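Long-range contacts in triphenylmethane reductase (Citrobacter sp., PDB 2JL1), which binds NADP and probably uses the reduced cofactor to reduce triphenylmethane dyes: residues S68-S74 against V99-T105; S2-A8 against Q28-V33; D145-N149 against W204-L209; V148-R153 against T280-K286. One frame throughout, in Å; residues are numbered along the deposited sequence.

Along the chain contact 2 closes first, then contact 1, while contacts 3 and 4 both start from the region around residues 145-153. Contacts 1 and 2 belong to the same parallel sheet of the Rossmann-type domain, their centres 9 Å apart: strands 3-5 and 69-72 are neighbours, so the four strands run 29-33, 3-5, 69-72, 101-107, and both contacts reach NADP. Contacts 3 and 4 have centres 10 Å apart, share Val148 and Asn149, and join the region after strand 135-140 to helices 206-217 and 277-285. The centres of contacts 1 and 2, in the nucleotide-binding sheet, lie 29 to 32 Å from those of contacts 3 and 4.

Contact 1: residues S68-S74 against V99-T105; sequences SKLLFIS and VKHIAYT. With NAP (NADP nicotinamide-adenine-dinucleotide phosphate), chain B.
This contact belongs to the NADP-binding parallel sheet of a Rossmann-type domain, where strands 69-72 and 101-107 are joined through helix 80-96. Strand 69-72 and the 101-105 part of its partner run parallel, 4.7 Å apart at 14°, in the register Lys69-His101, Leu70-Ile102, Leu71-Ala103 and Phe72-Tyr104. Backbone bonds alternate along them: His101 N to Ser68 O 3.0 Å, Leu70 N to His101 O 2.8 Å, Ala103 N to Leu70 O 2.8 Å, Phe72 N to Ala103 O 2.7 Å and Thr105 N to Phe72 O 3.2 Å. Past the last of these the side chain of Thr105 (chi1 p) takes over, its OG1 accepting from Ser74 N at 2.9 Å.

Lys69, His101, Leu71 and Ala103 share one face, with Leu71 CD1 3.6 Å from Ala103 CB. On the other, Leu70 CD2 meets Ile102 CD1 at 3.8 Å, and Tyr104 (chi1 t) turns its edge to the face of Phe72 (chi1 t), centroids 4.8 Å apart and planes at 53°; helices 80-96 and 117-130 pack on this face. A water joins Ser68 OG and His101 NE2, 2.8 Å from each. At the C-terminal end Ser74 O accepts from NAP O3D at 2.5 Å, and Ile73 CG2 lies 3.6 Å from NAP C5D. Placing the cofactor at the C-terminal ends of parallel strands in a right-handed beta-alpha-beta crossover is the hallmark of the Rossmann fold.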
# COMPACT_ATOMS: atom_id res chain seq x y z
N SER A 68 7.54 -5.72 22.49
CA SER A 68 7.28 -7.04 21.96
C SER A 68 6.08 -7.03 21.01
O SER A 68 6.20 -7.41 19.84
CB SER A 68 7.04 -8.02 23.11
OG SER A 68 6.61 -9.27 22.61
N LYS A 69 4.93 -6.57 21.50
CA LYS A 69 3.72 -6.48 20.67
C LYS A 69 3.25 -5.04 20.50
O LYS A 69 3.04 -4.33 21.49
CB LYS A 69 2.59 -7.29 21.31
CG LYS A 69 2.81 -8.77 21.37
CD LYS A 69 1.83 -9.40 22.34
CE LYS A 69 1.65 -10.88 22.08
NZ LYS A 69 1.06 -11.53 23.28
N LEU A 70 3.01 -4.63 19.25
CA LEU A 70 2.58 -3.25 18.96
C LEU A 70 1.17 -3.22 18.39
O LEU A 70 0.89 -3.87 17.38
CB LEU A 70 3.54 -2.56 17.98
CG LEU A 70 3.16 -1.13 17.54
CD1 LEU A 70 3.20 -0.14 18.71
CD2 LEU A 70 3.98 -0.63 16.35
N LEU A 71 0.29 -2.45 19.03
CA LEU A 71 -1.01 -2.16 18.39
C LEU A 71 -0.90 -0.79 17.73
O LEU A 71 -0.85 0.25 18.41
CB LEU A 71 -2.18 -2.23 19.37
CG LEU A 71 -3.54 -1.87 18.73
CD1 LEU A 71 -3.97 -2.91 17.65
CD2 LEU A 71 -4.62 -1.69 19.77
N PHE A 72 -0.84 -0.81 16.40
CA PHE A 72 -0.72 0.36 15.58
C PHE A 72 -2.17 0.77 15.26
O PHE A 72 -2.85 0.12 14.49
CB PHE A 72 0.08 -0.05 14.33
CG PHE A 72 0.16 1.00 13.25
CD1 PHE A 72 -0.31 2.30 13.46
CD2 PHE A 72 0.71 0.68 12.01
CE1 PHE A 72 -0.26 3.26 12.45
CE2 PHE A 72 0.79 1.65 11.00
CZ PHE A 72 0.27 2.94 11.24
N ILE A 73 -2.66 1.82 15.92
CA ILE A 73 -4.00 2.34 15.65
C ILE A 73 -3.83 3.42 14.60
O ILE A 73 -2.97 4.28 14.76
CB ILE A 73 -4.67 2.90 16.94
CG1 ILE A 73 -4.93 1.75 17.95
CG2 ILE A 73 -5.96 3.73 16.59
CD1 ILE A 73 -5.57 2.21 19.26
N SER A 74 -4.63 3.38 13.53
CA SER A 74 -4.44 4.30 12.41
C SER A 74 -4.60 5.76 12.82
O SER A 74 -5.30 6.06 13.78
CB SER A 74 -5.38 3.95 11.23
OG SER A 74 -6.72 3.76 11.68
N VAL A 99 10.29 -4.89 16.64
CA VAL A 99 8.97 -5.25 17.18
C VAL A 99 8.66 -6.69 16.74
O VAL A 99 8.85 -7.03 15.58
CB VAL A 99 7.88 -4.23 16.73
CG1 VAL A 99 6.48 -4.71 17.01
CG2 VAL A 99 8.10 -2.88 17.43
N LYS A 100 8.24 -7.53 17.68
CA LYS A 100 8.03 -8.95 17.42
C LYS A 100 6.64 -9.30 16.85
O LYS A 100 6.48 -10.32 16.18
CB LYS A 100 8.30 -9.76 18.69
CG LYS A 100 9.76 -9.70 19.17
CD LYS A 100 10.70 -10.44 18.21
CE LYS A 100 12.15 -10.37 18.67
NZ LYS A 100 12.76 -9.00 18.52
N HIS A 101 5.63 -8.47 17.13
CA HIS A 101 4.26 -8.70 16.64
C HIS A 101 3.60 -7.35 16.38
O HIS A 101 3.65 -6.48 17.23
CB HIS A 101 3.40 -9.50 17.65
CG HIS A 101 4.08 -10.72 18.18
ND1 HIS A 101 3.97 -11.96 17.58
CD2 HIS A 101 4.89 -10.89 19.25
CE1 HIS A 101 4.68 -12.84 18.26
NE2 HIS A 101 5.26 -12.22 19.28
N ILE A 102 2.98 -7.19 15.21
CA ILE A 102 2.25 -5.96 14.95
C ILE A 102 0.77 -6.22 14.62
O ILE A 102 0.45 -6.97 13.70
CB ILE A 102 2.94 -5.13 13.84
CG1 ILE A 102 2.23 -3.80 13.62
CG2 ILE A 102 3.02 -5.91 12.53
CD1 ILE A 102 3.19 -2.68 13.25
N ALA A 103 -0.13 -5.58 15.38
CA ALA A 103 -1.57 -5.53 15.05
C ALA A 103 -1.88 -4.14 14.52
O ALA A 103 -1.42 -3.15 15.09
CB ALA A 103 -2.43 -5.81 16.28
N TYR A 104 -2.71 -4.07 13.47
CA TYR A 104 -3.04 -2.82 12.80
C TYR A 104 -4.58 -2.68 12.63
O TYR A 104 -5.24 -3.60 12.14
CB TYR A 104 -2.34 -2.72 11.43
CG TYR A 104 -2.80 -1.52 10.62
CD1 TYR A 104 -2.57 -0.21 11.07
CD2 TYR A 104 -3.53 -1.69 9.45
CE1 TYR A 104 -3.03 0.90 10.35
CE2 TYR A 104 -4.00 -0.59 8.72
CZ TYR A 104 -3.75 0.69 9.19
OH TYR A 104 -4.22 1.75 8.49
N THR A 105 -5.14 -1.55 13.04
CA THR A 105 -6.56 -1.26 12.89
C THR A 105 -6.83 -0.76 11.47
O THR A 105 -6.66 0.45 11.17
CB THR A 105 -7.07 -0.20 13.90
OG1 THR A 105 -6.34 1.01 13.74
CG2 THR A 105 -6.92 -0.72 15.35
PA NAP B . -9.54 9.57 17.82
O1A NAP B . -9.80 10.76 16.95
O2A NAP B . -10.20 9.59 19.14
O5B NAP B . -7.98 9.33 18.02
C5B NAP B . -7.01 9.54 17.01
C4B NAP B . -5.68 9.36 17.73
O4B NAP B . -4.59 9.55 16.83
C3B NAP B . -5.57 10.42 18.83
O3B NAP B . -5.12 9.81 20.02
C2B NAP B . -4.51 11.35 18.33
O2B NAP B . -3.71 11.81 19.37
C1B NAP B . -3.68 10.43 17.45
N9A NAP B . -2.86 11.23 16.53
C8A NAP B . -3.27 12.21 15.67
N7A NAP B . -2.17 12.67 15.02
C5A NAP B . -1.08 12.01 15.48
C6A NAP B . 0.27 12.09 15.17
N6A NAP B . 0.72 12.96 14.26
N1A NAP B . 1.16 11.26 15.82
C2A NAP B . 0.71 10.37 16.77
N3A NAP B . -0.63 10.29 17.07
C4A NAP B . -1.51 11.10 16.43
O3 NAP B . -10.01 8.26 16.97
PN NAP B . -10.77 6.92 17.45
O1N NAP B . -10.04 6.42 18.63
O2N NAP B . -12.23 7.19 17.54
O5D NAP B . -10.43 5.90 16.21
C5D NAP B . -9.10 5.45 15.99
C4D NAP B . -8.67 5.46 14.52
O4D NAP B . -9.61 4.75 13.75
C3D NAP B . -8.62 6.87 13.93
O3D NAP B . -7.36 7.50 14.02
C2D NAP B . -9.04 6.69 12.49
O2D NAP B . -7.97 6.43 11.59
C1D NAP B . -9.89 5.44 12.54
N1N NAP B . -11.30 5.84 12.41
C2N NAP B . -12.20 4.84 12.17
C3N NAP B . -13.52 5.14 11.99
C7N NAP B . -14.49 4.08 11.72
O7N NAP B . -15.86 4.47 11.67
N7N NAP B . -14.02 2.85 11.49
C4N NAP B . -13.97 6.47 12.15
C5N NAP B . -13.06 7.45 12.48
C6N NAP B . -11.70 7.13 12.55
P2B NAP B . -4.00 13.22 20.11
O1X NAP B . -4.79 12.92 21.37
O2X NAP B . -4.79 14.18 19.23
O3X NAP B . -2.63 13.79 20.42
O HOH W 1 6.91 -11.88 21.51
O HOH W 2 -9.20 1.93 11.48

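Contact 2: residues S2-A8 against Q28-V33; sequences SIAVTGA and QIIAIV. With NAP (NADP nicotinamide-adenine-dinucleotide phosphate), chain B.
Strands 3-5 and 29-33 form the first beta-alpha-beta unit of the Rossmann fold, with helix 11-20 as the connection. They run parallel, 4.6 Å apart and crossing at -23°, with Ile3 opposite Ile29, Ala4 opposite Ile30 and Val5 opposite Ala31. The backbone bonds are Ile3 N to Gln28 O 2.9 Å, Ile30 N to Ile3 O 2.7 Å, Val5 N to Ile30 O 2.9 Å and Ile32 N to Val5 O 2.9 Å. A short CA-H...O contact, Ala4 CA to Ile30 O at 3.1 Å, lies among them.

Apolar packing puts Ala4 CB 3.5 Å from Ile32 CD1 (chi1 m, chi2 t) on one face. On the other, which helix 11-20 covers, Ala8 CB touches Ala31 CB at 3.6 Å and Val33 CG1 at 3.8 Å.

Beyond Thr6 the chain turns into the nucleotide-binding loop through Gly7, whose phi of 56° favours glycine. Gly7 O comes within 3.5 Å of NAP O3B. Ile32 O accepts a weak bond from Ala8 N at 3.4 Å, and a water accepts from Gly7 N at 3.0 Å.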
# COMPACT_ATOMS: atom_id res chain seq x y z
N SER A 2 6.00 -6.74 26.73
CA SER A 2 5.22 -5.52 26.68
C SER A 2 4.28 -5.40 25.49
O SER A 2 4.55 -5.89 24.39
CB SER A 2 6.16 -4.32 26.68
OG SER A 2 6.97 -4.37 25.52
N ILE A 3 3.17 -4.70 25.75
CA ILE A 3 2.17 -4.39 24.74
C ILE A 3 2.09 -2.86 24.68
O ILE A 3 1.88 -2.21 25.69
CB ILE A 3 0.80 -5.00 25.11
CG1 ILE A 3 0.91 -6.52 25.24
CG2 ILE A 3 -0.27 -4.58 24.07
CD1 ILE A 3 -0.28 -7.19 25.94
N ALA A 4 2.32 -2.31 23.49
CA ALA A 4 2.29 -0.87 23.28
C ALA A 4 1.11 -0.54 22.39
O ALA A 4 0.78 -1.31 21.48
CB ALA A 4 3.56 -0.41 22.64
N VAL A 5 0.48 0.59 22.67
CA VAL A 5 -0.73 1.02 21.96
C VAL A 5 -0.48 2.43 21.50
O VAL A 5 -0.29 3.33 22.33
CB VAL A 5 -1.96 1.00 22.90
CG1 VAL A 5 -3.26 1.43 22.18
CG2 VAL A 5 -2.15 -0.38 23.53
N THR A 6 -0.44 2.64 20.19
CA THR A 6 -0.39 4.00 19.64
C THR A 6 -1.79 4.61 19.67
O THR A 6 -2.75 3.90 19.91
CB THR A 6 0.24 4.04 18.22
OG1 THR A 6 -0.73 3.64 17.24
CG2 THR A 6 1.46 3.12 18.16
N GLY A 7 -1.93 5.92 19.43
CA GLY A 7 -3.26 6.56 19.59
C GLY A 7 -3.90 6.39 20.98
O GLY A 7 -5.14 6.46 21.13
N ALA A 8 -3.06 6.21 21.99
CA ALA A 8 -3.53 5.81 23.34
C ALA A 8 -4.45 6.79 24.07
O ALA A 8 -5.21 6.36 24.94
CB ALA A 8 -2.36 5.41 24.23
N GLN A 28 2.86 -3.80 32.15
CA GLN A 28 3.09 -4.52 30.90
C GLN A 28 2.55 -3.73 29.68
O GLN A 28 2.83 -4.06 28.53
CB GLN A 28 2.41 -5.91 30.99
CG GLN A 28 2.84 -6.91 29.92
CD GLN A 28 2.15 -8.28 30.03
OE1 GLN A 28 1.63 -8.67 31.10
NE2 GLN A 28 2.17 -9.03 28.92
N ILE A 29 1.79 -2.68 29.95
CA ILE A 29 1.17 -1.88 28.90
C ILE A 29 1.97 -0.60 28.71
O ILE A 29 2.38 0.01 29.70
CB ILE A 29 -0.30 -1.54 29.26
CG1 ILE A 29 -1.08 -2.83 29.56
CG2 ILE A 29 -0.97 -0.71 28.16
CD1 ILE A 29 -2.37 -2.63 30.34
N ILE A 30 2.19 -0.18 27.46
CA ILE A 30 2.85 1.09 27.13
C ILE A 30 1.94 1.95 26.25
O ILE A 30 1.56 1.55 25.14
CB ILE A 30 4.18 0.89 26.38
CG1 ILE A 30 5.16 0.03 27.19
CG2 ILE A 30 4.82 2.23 26.07
CD1 ILE A 30 6.30 -0.53 26.37
N ALA A 31 1.57 3.11 26.76
CA ALA A 31 0.79 4.06 26.00
C ALA A 31 1.76 4.90 25.19
O ALA A 31 2.66 5.53 25.75
CB ALA A 31 -0.04 4.93 26.91
N ILE A 32 1.60 4.86 23.87
CA ILE A 32 2.39 5.70 22.99
C ILE A 32 1.45 6.79 22.49
O ILE A 32 0.37 6.52 21.95
CB ILE A 32 3.06 4.89 21.85
CG1 ILE A 32 4.08 3.92 22.44
CG2 ILE A 32 3.78 5.83 20.89
CD1 ILE A 32 4.48 2.78 21.53
N VAL A 33 1.88 8.03 22.69
CA VAL A 33 1.03 9.22 22.53
C VAL A 33 1.79 10.39 21.89
O VAL A 33 3.01 10.47 21.99
CB VAL A 33 0.47 9.70 23.93
CG1 VAL A 33 -0.47 8.69 24.53
CG2 VAL A 33 1.59 9.99 24.91
PA NAP B . -9.54 9.57 17.82
O1A NAP B . -9.80 10.76 16.95
O2A NAP B . -10.20 9.59 19.14
O5B NAP B . -7.98 9.33 18.02
C5B NAP B . -7.01 9.54 17.01
C4B NAP B . -5.68 9.36 17.73
O4B NAP B . -4.59 9.55 16.83
C3B NAP B . -5.57 10.42 18.83
O3B NAP B . -5.12 9.81 20.02
C2B NAP B . -4.51 11.35 18.33
O2B NAP B . -3.71 11.81 19.37
C1B NAP B . -3.68 10.43 17.45
N9A NAP B . -2.86 11.23 16.53
C8A NAP B . -3.27 12.21 15.67
N7A NAP B . -2.17 12.67 15.02
C5A NAP B . -1.08 12.01 15.48
C6A NAP B . 0.27 12.09 15.17
N6A NAP B . 0.72 12.96 14.26
N1A NAP B . 1.16 11.26 15.82
C2A NAP B . 0.71 10.37 16.77
N3A NAP B . -0.63 10.29 17.07
C4A NAP B . -1.51 11.10 16.43
O3 NAP B . -10.01 8.26 16.97
PN NAP B . -10.77 6.92 17.45
O1N NAP B . -10.04 6.42 18.63
O2N NAP B . -12.23 7.19 17.54
O5D NAP B . -10.43 5.90 16.21
C5D NAP B . -9.10 5.45 15.99
C4D NAP B . -8.67 5.46 14.52
O4D NAP B . -9.61 4.75 13.75
C3D NAP B . -8.62 6.87 13.93
O3D NAP B . -7.36 7.50 14.02
C2D NAP B . -9.04 6.69 12.49
O2D NAP B . -7.97 6.43 11.59
C1D NAP B . -9.89 5.44 12.54
N1N NAP B . -11.30 5.84 12.41
C2N NAP B . -12.20 4.84 12.17
C3N NAP B . -13.52 5.14 11.99
C7N NAP B . -14.49 4.08 11.72
O7N NAP B . -15.86 4.47 11.67
N7N NAP B . -14.02 2.85 11.49
C4N NAP B . -13.97 6.47 12.15
C5N NAP B . -13.06 7.45 12.48
C6N NAP B . -11.70 7.13 12.55
P2B NAP B . -4.00 13.22 20.11
O1X NAP B . -4.79 12.92 21.37
O2X NAP B . -4.79 14.18 19.23
O3X NAP B . -2.63 13.79 20.42
O HOH W 3 -0.35 8.46 19.24

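Contact 3: residues D145-N149 against W204-L209; sequences DFFVN and WTFDEL
The face of one phenyl ring, that of Phe147, receives the edges of two other aromatic rings, the indole of Trp204 and the phenyl of Phe206, forming a three-residue aromatic cluster without a hydrogen bond between the segments. Both pairs are offset edge-to-face. The six-membered ring of Trp204 has its centroid 5.8 Å from that of Phe147 with planes at 74°, and the ring of Phe206 lies 5.6 Å away at 76°. The nearest atoms are Phe147 CB to Trp204 CH2, 3.8 Å, and Phe147 CD1 to Phe206 CZ, 3.6 Å. Rotamers set this up: chi1 is m for Phe147, p for Trp204 and m for Phe206. Alongside, Val148 CG2 (chi1 t) packs on Leu209 CD1 at 3.8 Å.

Residues 145-147 are weakly bonded helix; Asn149 ND2 reaches back to Asp145 O at 2.9 Å across the turn that follows. Thr205 is the N-cap of the helix starting at Phe206, with a weak bond from Glu208 N to Thr205 OG1 of 3.4 Å.

Around the cluster, Tyr252 and Ile255 meet Phe147, Val281 meets Val148 and Leu209, so the contact packs helix 144-147 and its following turn against helices 206-217, 242-256 and 277-285, with strand 160-163 against Phe206 and Leu209.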
# COMPACT_ATOMS: atom_id res chain seq x y z
N ASP A 145 -20.86 4.23 17.14
CA ASP A 145 -20.81 5.50 17.91
C ASP A 145 -20.87 6.72 17.02
O ASP A 145 -21.28 7.77 17.47
CB ASP A 145 -19.52 5.61 18.77
CG ASP A 145 -19.09 4.30 19.39
OD1 ASP A 145 -18.88 3.31 18.67
OD2 ASP A 145 -18.90 4.25 20.64
N PHE A 146 -20.48 6.58 15.75
CA PHE A 146 -20.54 7.68 14.79
C PHE A 146 -22.00 8.07 14.57
O PHE A 146 -22.32 9.24 14.49
CB PHE A 146 -19.87 7.32 13.45
CG PHE A 146 -19.85 8.45 12.46
CD1 PHE A 146 -18.97 9.53 12.63
CD2 PHE A 146 -20.71 8.46 11.36
CE1 PHE A 146 -18.94 10.59 11.73
CE2 PHE A 146 -20.70 9.53 10.46
CZ PHE A 146 -19.80 10.59 10.64
N PHE A 147 -22.89 7.07 14.56
CA PHE A 147 -24.31 7.25 14.26
C PHE A 147 -25.20 7.31 15.53
O PHE A 147 -26.27 7.92 15.54
CB PHE A 147 -24.78 6.09 13.38
CG PHE A 147 -23.90 5.84 12.18
CD1 PHE A 147 -23.92 6.70 11.10
CD2 PHE A 147 -23.02 4.75 12.16
CE1 PHE A 147 -23.11 6.47 9.97
CE2 PHE A 147 -22.20 4.52 11.05
CZ PHE A 147 -22.23 5.38 9.97
N VAL A 148 -24.74 6.67 16.60
CA VAL A 148 -25.56 6.50 17.79
C VAL A 148 -24.78 7.06 18.97
O VAL A 148 -23.87 6.44 19.49
CB VAL A 148 -25.91 5.02 18.03
CG1 VAL A 148 -26.79 4.86 19.26
CG2 VAL A 148 -26.61 4.41 16.79
N ASN A 149 -25.16 8.27 19.38
CA ASN A 149 -24.43 9.02 20.39
C ASN A 149 -25.43 10.00 20.97
O ASN A 149 -26.60 9.99 20.57
CB ASN A 149 -23.20 9.73 19.79
CG ASN A 149 -23.53 10.53 18.54
OD1 ASN A 149 -24.36 11.45 18.57
ND2 ASN A 149 -22.90 10.18 17.42
N TRP A 204 -28.21 -3.28 10.51
CA TRP A 204 -29.40 -2.46 10.76
C TRP A 204 -29.53 -1.43 9.65
O TRP A 204 -28.64 -1.27 8.80
CB TRP A 204 -29.28 -1.78 12.13
CG TRP A 204 -27.97 -1.00 12.38
CD1 TRP A 204 -26.80 -1.51 12.84
CD2 TRP A 204 -27.74 0.42 12.22
NE1 TRP A 204 -25.85 -0.53 12.96
CE2 TRP A 204 -26.40 0.67 12.60
CE3 TRP A 204 -28.55 1.49 11.80
CZ2 TRP A 204 -25.83 1.96 12.56
CZ3 TRP A 204 -27.99 2.77 11.76
CH2 TRP A 204 -26.64 3.00 12.13
N THR A 205 -30.66 -0.74 9.62
CA THR A 205 -30.87 0.31 8.66
C THR A 205 -31.26 1.53 9.48
O THR A 205 -31.58 1.41 10.70
CB THR A 205 -32.01 -0.05 7.66
OG1 THR A 205 -33.21 -0.31 8.40
CG2 THR A 205 -31.63 -1.31 6.83
N PHE A 206 -31.29 2.69 8.85
CA PHE A 206 -31.71 3.89 9.57
C PHE A 206 -33.20 3.92 9.92
O PHE A 206 -33.57 4.46 10.96
CB PHE A 206 -31.23 5.15 8.86
CG PHE A 206 -29.77 5.41 9.07
CD1 PHE A 206 -28.83 4.91 8.18
CD2 PHE A 206 -29.33 6.10 10.20
CE1 PHE A 206 -27.47 5.13 8.38
CE2 PHE A 206 -27.93 6.31 10.42
CZ PHE A 206 -27.02 5.81 9.51
N ASP A 207 -34.04 3.32 9.08
CA ASP A 207 -35.42 3.04 9.46
C ASP A 207 -35.51 2.32 10.81
O ASP A 207 -36.30 2.73 11.67
CB ASP A 207 -36.14 2.21 8.39
CG ASP A 207 -36.69 3.06 7.27
OD1 ASP A 207 -36.47 4.29 7.27
OD2 ASP A 207 -37.38 2.50 6.41
N GLU A 208 -34.72 1.27 10.98
CA GLU A 208 -34.63 0.49 12.21
C GLU A 208 -34.12 1.33 13.39
O GLU A 208 -34.64 1.23 14.50
CB GLU A 208 -33.69 -0.71 12.06
CG GLU A 208 -33.75 -1.63 13.27
CD GLU A 208 -32.93 -2.89 13.15
OE1 GLU A 208 -32.34 -3.16 12.07
OE2 GLU A 208 -32.91 -3.64 14.15
N LEU A 209 -33.09 2.14 13.14
CA LEU A 209 -32.61 3.05 14.17
C LEU A 209 -33.69 4.01 14.65
O LEU A 209 -33.77 4.30 15.85
CB LEU A 209 -31.38 3.85 13.67
CG LEU A 209 -30.73 4.80 14.70
CD1 LEU A 209 -30.35 4.05 15.98
CD2 LEU A 209 -29.50 5.47 14.09

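Contact 4: residues V148-R153 against T280-K286; sequences VNEGLR and TVKQALK
The last helix of the chain, 277-285, ends in a Schellman motif and packs against the loop between helices 144-147 and 153-158. At its start here, Thr280 brings CG2 to 4.0 Å from Val148 CG1. One residue on, Val281 (chi1 t) places CG2 3.7 Å from the same Val148 CG1, and both valines also touch Leu209 of helix 206-217.

Ala284 makes the closest backbone approach, its CA 4.6 Å from that of Asn149. Its small side chain points into the loop, CB lying 3.6 Å from Asn149 C and 4.1 Å from Val148 CG1, and its O receives a CA-H...O contact from Glu150 CA at 3.5 Å. Residues 150-152 have helical phi and psi without the regular bonds; Leu152 N bonds to Asn149 O at 3.0 Å.

Leu285 (chi1 m, chi2 t) sends CD2 to 4.1 Å from Leu152 CB and 3.8 Å from Arg153 CG, while its CA lies over one face of the Arg153 guanidinium. Lys286 leaves the helix with phi 41° and psi 56°, its N bonded to Gln283 O at 3.1 Å, and its CG sits at the edge of that guanidinium, 3.2 Å from Arg153 NH2. With chi1 m, chi2 and chi3 t and chi4 turned to 97°, Arg153 reaches the helix end, where NH1 gives a weak hydrogen bond to Ala284 O at 3.1 Å.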
# COMPACT_ATOMS: atom_id res chain seq x y z
N VAL A 148 -24.74 6.67 16.60
CA VAL A 148 -25.56 6.50 17.79
C VAL A 148 -24.78 7.06 18.97
O VAL A 148 -23.87 6.44 19.49
CB VAL A 148 -25.91 5.02 18.03
CG1 VAL A 148 -26.79 4.86 19.26
CG2 VAL A 148 -26.61 4.41 16.79
N ASN A 149 -25.16 8.27 19.38
CA ASN A 149 -24.43 9.02 20.39
C ASN A 149 -25.43 10.00 20.97
O ASN A 149 -26.60 9.99 20.57
CB ASN A 149 -23.20 9.73 19.79
CG ASN A 149 -23.53 10.53 18.54
OD1 ASN A 149 -24.36 11.45 18.57
ND2 ASN A 149 -22.90 10.18 17.42
N GLU A 150 -24.96 10.85 21.91
CA GLU A 150 -25.82 11.81 22.63
C GLU A 150 -26.53 12.77 21.68
O GLU A 150 -27.58 13.31 22.00
CB GLU A 150 -25.01 12.57 23.68
CG GLU A 150 -23.89 13.47 23.09
CD GLU A 150 -22.94 14.04 24.13
OE1 GLU A 150 -23.34 14.17 25.31
OE2 GLU A 150 -21.78 14.38 23.76
N GLY A 151 -25.91 12.99 20.52
CA GLY A 151 -26.47 13.79 19.43
C GLY A 151 -27.84 13.35 18.94
O GLY A 151 -28.56 14.17 18.34
N LEU A 152 -28.20 12.09 19.17
CA LEU A 152 -29.54 11.58 18.83
C LEU A 152 -30.66 12.31 19.58
O LEU A 152 -31.80 12.27 19.15
CB LEU A 152 -29.65 10.07 19.06
CG LEU A 152 -29.02 9.14 17.99
CD1 LEU A 152 -29.47 7.76 18.26
CD2 LEU A 152 -29.44 9.55 16.57
N ARG A 153 -30.33 12.98 20.68
CA ARG A 153 -31.30 13.83 21.41
C ARG A 153 -31.90 14.87 20.49
O ARG A 153 -33.07 15.21 20.61
CB ARG A 153 -30.63 14.53 22.60
CG ARG A 153 -30.37 13.59 23.75
CD ARG A 153 -29.44 14.21 24.79
NE ARG A 153 -29.49 13.44 26.04
CZ ARG A 153 -28.62 12.48 26.40
NH1 ARG A 153 -27.58 12.16 25.63
NH2 ARG A 153 -28.79 11.87 27.56
N THR A 280 -27.10 0.09 22.88
CA THR A 280 -26.23 1.22 22.54
C THR A 280 -27.04 2.51 22.48
O THR A 280 -26.58 3.55 22.94
CB THR A 280 -25.43 0.95 21.21
OG1 THR A 280 -24.68 -0.27 21.37
CG2 THR A 280 -24.47 2.08 20.91
N VAL A 281 -28.26 2.45 21.93
CA VAL A 281 -29.13 3.63 21.90
C VAL A 281 -29.46 4.08 23.35
O VAL A 281 -29.39 5.27 23.67
CB VAL A 281 -30.43 3.40 21.06
CG1 VAL A 281 -31.43 4.54 21.25
CG2 VAL A 281 -30.09 3.23 19.56
N LYS A 282 -29.77 3.12 24.22
CA LYS A 282 -30.09 3.45 25.60
C LYS A 282 -28.93 4.14 26.29
O LYS A 282 -29.13 5.14 26.98
CB LYS A 282 -30.53 2.24 26.41
CG LYS A 282 -31.89 1.70 26.05
CD LYS A 282 -32.28 0.65 27.08
CE LYS A 282 -33.32 -0.31 26.54
NZ LYS A 282 -33.76 -1.21 27.65
N GLN A 283 -27.72 3.60 26.12
CA GLN A 283 -26.51 4.17 26.70
C GLN A 283 -26.26 5.58 26.18
O GLN A 283 -25.97 6.49 26.95
CB GLN A 283 -25.29 3.30 26.39
CG GLN A 283 -25.20 2.00 27.18
CD GLN A 283 -24.23 1.00 26.59
OE1 GLN A 283 -23.48 1.31 25.65
NE2 GLN A 283 -24.22 -0.21 27.13
N ALA A 284 -26.39 5.76 24.86
CA ALA A 284 -26.14 7.06 24.22
C ALA A 284 -27.02 8.17 24.80
O ALA A 284 -26.59 9.31 24.94
CB ALA A 284 -26.35 6.96 22.71
N LEU A 285 -28.26 7.80 25.11
CA LEU A 285 -29.24 8.74 25.63
C LEU A 285 -29.36 8.70 27.14
O LEU A 285 -30.10 9.50 27.71
CB LEU A 285 -30.61 8.41 25.06
CG LEU A 285 -30.87 8.50 23.57
CD1 LEU A 285 -32.30 8.05 23.39
CD2 LEU A 285 -30.64 9.91 23.05
N LYS A 286 -28.64 7.78 27.78
CA LYS A 286 -28.91 7.36 29.17
C LYS A 286 -30.42 7.20 29.47
O LYS A 286 -30.96 7.83 30.39
CB LYS A 286 -28.15 8.22 30.20
CG LYS A 286 -28.08 9.72 29.89
CD LYS A 286 -26.89 10.40 30.57
CE LYS A 286 -25.58 10.10 29.85
NZ LYS A 286 -24.42 10.71 30.56